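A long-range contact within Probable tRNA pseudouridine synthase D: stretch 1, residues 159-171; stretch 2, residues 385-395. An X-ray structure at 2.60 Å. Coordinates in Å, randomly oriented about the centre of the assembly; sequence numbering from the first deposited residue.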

# COMPACT_ATOMS: atom_id res chain seq x y z
N GLU A 159 -18.31 14.38 -2.89
CA GLU A 159 -18.62 13.01 -3.27
C GLU A 159 -17.93 12.07 -2.31
O GLU A 159 -18.50 11.06 -1.90
CB GLU A 159 -18.20 12.72 -4.71
CG GLU A 159 -19.20 13.21 -5.73
CD GLU A 159 -18.79 12.93 -7.16
OE1 GLU A 159 -18.56 11.75 -7.51
OE2 GLU A 159 -18.69 13.89 -7.94
N ILE A 160 -16.70 12.42 -1.94
CA ILE A 160 -15.93 11.59 -1.03
C ILE A 160 -16.60 11.52 0.33
O ILE A 160 -16.88 10.44 0.85
CB ILE A 160 -14.50 12.13 -0.88
CG1 ILE A 160 -13.72 11.87 -2.17
CG2 ILE A 160 -13.82 11.45 0.29
CD1 ILE A 160 -12.30 12.37 -2.13
N LEU A 161 -16.86 12.69 0.90
CA LEU A 161 -17.49 12.77 2.20
C LEU A 161 -18.78 11.96 2.20
O LEU A 161 -19.11 11.30 3.19
CB LEU A 161 -17.76 14.23 2.56
CG LEU A 161 -17.16 14.77 3.87
CD1 LEU A 161 -15.69 14.36 4.01
CD2 LEU A 161 -17.30 16.28 3.88
N ALA A 162 -19.50 12.01 1.08
CA ALA A 162 -20.77 11.30 0.93
C ALA A 162 -20.61 9.79 0.77
O ALA A 162 -21.33 9.02 1.39
CB ALA A 162 -21.53 11.87 -0.27
N GLN A 163 -19.68 9.38 -0.08
CA GLN A 163 -19.45 7.97 -0.32
C GLN A 163 -18.79 7.32 0.90
O GLN A 163 -18.65 6.09 0.97
CB GLN A 163 -18.55 7.77 -1.53
CG GLN A 163 -18.23 6.31 -1.76
CD GLN A 163 -17.10 6.10 -2.73
OE1 GLN A 163 -15.99 6.62 -2.55
NE2 GLN A 163 -17.37 5.31 -3.78
N GLY A 164 -18.38 8.15 1.86
CA GLY A 164 -17.74 7.64 3.05
C GLY A 164 -16.23 7.81 3.07
O GLY A 164 -15.60 7.77 4.12
N GLY A 165 -15.66 8.02 1.89
CA GLY A 165 -14.22 8.20 1.77
C GLY A 165 -13.76 7.83 0.38
O GLY A 165 -14.44 8.16 -0.61
N VAL A 166 -12.63 7.15 0.28
CA VAL A 166 -12.10 6.73 -1.01
C VAL A 166 -12.02 5.21 -1.04
O VAL A 166 -11.89 4.57 0.00
CB VAL A 166 -10.71 7.41 -1.30
CG1 VAL A 166 -10.81 8.89 -0.99
CG2 VAL A 166 -9.61 6.77 -0.49
N PRO A 167 -12.13 4.60 -2.23
CA PRO A 167 -12.07 3.14 -2.31
C PRO A 167 -10.80 2.57 -1.73
O PRO A 167 -9.74 3.18 -1.82
CB PRO A 167 -12.22 2.85 -3.81
CG PRO A 167 -11.72 4.10 -4.45
CD PRO A 167 -12.28 5.19 -3.57
N ASN A 168 -10.92 1.39 -1.13
CA ASN A 168 -9.76 0.76 -0.54
C ASN A 168 -8.98 -0.07 -1.55
O ASN A 168 -8.67 -1.24 -1.30
CB ASN A 168 -10.18 -0.12 0.63
CG ASN A 168 -9.02 -0.42 1.55
OD1 ASN A 168 -8.54 0.47 2.25
ND2 ASN A 168 -8.53 -1.67 1.53
N PHE A 169 -8.65 0.54 -2.68
CA PHE A 169 -7.89 -0.13 -3.76
C PHE A 169 -6.47 -0.52 -3.35
O PHE A 169 -5.87 0.09 -2.47
CB PHE A 169 -7.80 0.78 -4.98
CG PHE A 169 -9.06 0.85 -5.81
CD1 PHE A 169 -9.52 -0.28 -6.49
CD2 PHE A 169 -9.74 2.05 -5.97
CE1 PHE A 169 -10.65 -0.21 -7.30
CE2 PHE A 169 -10.87 2.13 -6.79
CZ PHE A 169 -11.32 1.00 -7.46
N PHE A 170 -5.93 -1.55 -4.01
CA PHE A 170 -4.56 -1.99 -3.75
C PHE A 170 -3.62 -1.25 -4.71
O PHE A 170 -3.56 -1.56 -5.90
CB PHE A 170 -4.43 -3.52 -3.93
CG PHE A 170 -4.64 -4.30 -2.64
CD1 PHE A 170 -3.64 -4.38 -1.68
CD2 PHE A 170 -5.88 -4.89 -2.37
CE1 PHE A 170 -3.86 -5.02 -0.46
CE2 PHE A 170 -6.11 -5.54 -1.15
CZ PHE A 170 -5.10 -5.60 -0.20
N GLY A 171 -2.91 -0.27 -4.16
CA GLY A 171 -1.98 0.54 -4.94
C GLY A 171 -1.00 -0.18 -5.84
O GLY A 171 -0.62 -1.32 -5.58
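Stretch 2, residues 385-395: RREVLLEVKPK

Stretch 2 lies along stretch 1 as a short antiparallel strand pairing, held by two backbone hydrogen bonds and extended at one end by apolar packing against the last turn of a helix. The strand segments 165-167 and 389-391 approach to 4.7 Å between axes, and their N-to-C directions make an angle of 145°, so the pairing is antiparallel but clearly splayed. In register, Pro 167 sits across from Leu 389 (CA to CA 4.8 Å), Val 166 across from Leu 390 (CA to CA 5.4 Å), and beyond them the chain of stretch 2 runs back toward the helix, where Lys 393 CA comes 6.2 Å from Leu 161 CA.

The backbone bonds are few and short. Leu 390 N donates to Val 166 O at 2.8 Å, and Asn 168 N donates to Val 388 O at 2.7 Å. Pro 167, lying between the two bonded residues of stretch 1, has no amide hydrogen to give, and its position in a non-hydrogen-bonded pair asks for none across this contact.

Side chains follow the strand alternation. Val 166 and Leu 390 share a face of the sheet, with Val 166 CG2 4.2 Å from Leu 390 CB. Val 392, extended at phi/psi -164/132, points toward stretch 1 and joins the apolar cluster: its CG2 lies 3.6 Å from Val 166 CG1 and 4.3 Å from Ile 160 CG2. Ile 160 CG2 also meets Pro 394 CD at 4.3 Å, tying the helix to the far end of stretch 2.

The turn from helix to strand is built on glycine. Gly 164 leaves the helix with positive phi (103°), and Gly 165 follows at 156/-139; at either residue a CB would jam against the preceding carbonyl. The partner adds its own demand: a CB on Gly 164 would fall 2.4 Å from Leu 389 CD2, and one on Gly 165 would fall 2.6 Å from Leu 390 O and 2.8 Å from Val 392 CG2. Leu 389 uses the space thus left. Its CA-to-CB bond points away, yet the end of the side chain returns, bringing Leu 389 CD1 to 3.2 Å from Gly 165 N.

At the other end, Asn 168 points toward stretch 2 and has more area covered than any other residue here; its OD1 lies 3.0 Å from Leu 390 CD1. Nearby, within stretch 2, a salt bridge joins Arg 386 NH1 to Glu 387 OE2 at 3.1 Å.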

# COMPACT_ATOMS: atom_id res chain seq x y z
N ARG A 385 -11.37 -11.53 3.50
CA ARG A 385 -12.39 -10.57 3.10
C ARG A 385 -12.07 -9.16 3.62
O ARG A 385 -12.52 -8.77 4.69
CB ARG A 385 -13.76 -11.05 3.60
CG ARG A 385 -14.95 -10.56 2.78
CD ARG A 385 -16.17 -11.47 2.92
NE ARG A 385 -16.65 -11.94 1.62
CZ ARG A 385 -17.39 -11.23 0.78
NH1 ARG A 385 -17.76 -11.74 -0.38
NH2 ARG A 385 -17.79 -10.01 1.12
N ARG A 386 -11.30 -8.41 2.83
CA ARG A 386 -10.90 -7.05 3.17
C ARG A 386 -12.03 -6.06 3.00
O ARG A 386 -12.89 -6.24 2.15
CB ARG A 386 -9.73 -6.59 2.29
CG ARG A 386 -8.32 -6.86 2.84
CD ARG A 386 -7.92 -5.88 3.97
NE ARG A 386 -6.47 -5.68 4.03
CZ ARG A 386 -5.84 -4.84 4.86
NH1 ARG A 386 -6.53 -4.11 5.73
NH2 ARG A 386 -4.51 -4.73 4.81
N GLU A 387 -12.01 -5.00 3.81
CA GLU A 387 -13.03 -3.97 3.72
C GLU A 387 -12.99 -3.35 2.33
O GLU A 387 -12.11 -3.65 1.53
CB GLU A 387 -12.80 -2.89 4.78
CG GLU A 387 -11.45 -2.19 4.68
CD GLU A 387 -10.32 -3.00 5.32
OE1 GLU A 387 -10.40 -3.26 6.54
OE2 GLU A 387 -9.37 -3.36 4.60
N VAL A 388 -13.94 -2.45 2.07
CA VAL A 388 -14.04 -1.81 0.76
C VAL A 388 -13.78 -0.31 0.76
O VAL A 388 -13.08 0.19 -0.10
CB VAL A 388 -15.43 -2.08 0.15
CG1 VAL A 388 -15.59 -1.33 -1.14
CG2 VAL A 388 -15.59 -3.56 -0.10
N LEU A 389 -14.37 0.39 1.72
CA LEU A 389 -14.21 1.82 1.83
C LEU A 389 -13.04 2.14 2.76
O LEU A 389 -12.82 1.46 3.76
CB LEU A 389 -15.48 2.45 2.39
CG LEU A 389 -15.37 3.89 2.92
CD1 LEU A 389 -15.03 4.84 1.77
CD2 LEU A 389 -16.68 4.30 3.58
N LEU A 390 -12.29 3.18 2.43
CA LEU A 390 -11.17 3.57 3.26
C LEU A 390 -11.51 4.91 3.90
O LEU A 390 -11.31 5.96 3.30
CB LEU A 390 -9.91 3.68 2.41
CG LEU A 390 -8.58 3.73 3.16
CD1 LEU A 390 -7.47 3.25 2.25
CD2 LEU A 390 -8.31 5.13 3.69
N GLU A 391 -12.06 4.85 5.11
CA GLU A 391 -12.44 6.05 5.84
C GLU A 391 -11.42 7.16 5.64
O GLU A 391 -10.22 6.95 5.81
CB GLU A 391 -12.59 5.72 7.33
CG GLU A 391 -12.82 6.92 8.25
CD GLU A 391 -14.19 7.54 8.10
OE1 GLU A 391 -14.46 8.56 8.76
OE2 GLU A 391 -15.00 7.00 7.31
N VAL A 392 -11.92 8.34 5.25
CA VAL A 392 -11.10 9.54 5.02
C VAL A 392 -11.99 10.78 4.96
O VAL A 392 -13.01 10.79 4.28
CB VAL A 392 -10.31 9.46 3.68
CG1 VAL A 392 -9.13 8.53 3.82
CG2 VAL A 392 -11.20 8.96 2.56
N LYS A 393 -11.60 11.82 5.69
CA LYS A 393 -12.36 13.06 5.70
C LYS A 393 -11.39 14.22 5.49
O LYS A 393 -11.10 14.98 6.41
CB LYS A 393 -13.09 13.22 7.04
CG LYS A 393 -13.94 14.47 7.13
CD LYS A 393 -14.87 14.41 8.32
CE LYS A 393 -15.83 15.57 8.25
NZ LYS A 393 -16.36 15.65 6.86
N PRO A 394 -10.89 14.37 4.25
CA PRO A 394 -9.94 15.42 3.88
C PRO A 394 -10.43 16.85 3.98
O PRO A 394 -11.64 17.10 4.06
CB PRO A 394 -9.55 15.03 2.45
CG PRO A 394 -10.78 14.38 1.93
CD PRO A 394 -11.22 13.52 3.09
N LYS A 395 -9.48 17.78 4.00
CA LYS A 395 -9.75 19.22 4.09
C LYS A 395 -8.86 19.91 3.04
O LYS A 395 -7.66 20.04 3.24
CB LYS A 395 -9.41 19.72 5.49
CG LYS A 395 -10.25 19.09 6.60
CD LYS A 395 -9.70 19.37 8.01
CE LYS A 395 -8.43 18.55 8.31
NZ LYS A 395 -7.89 18.76 9.69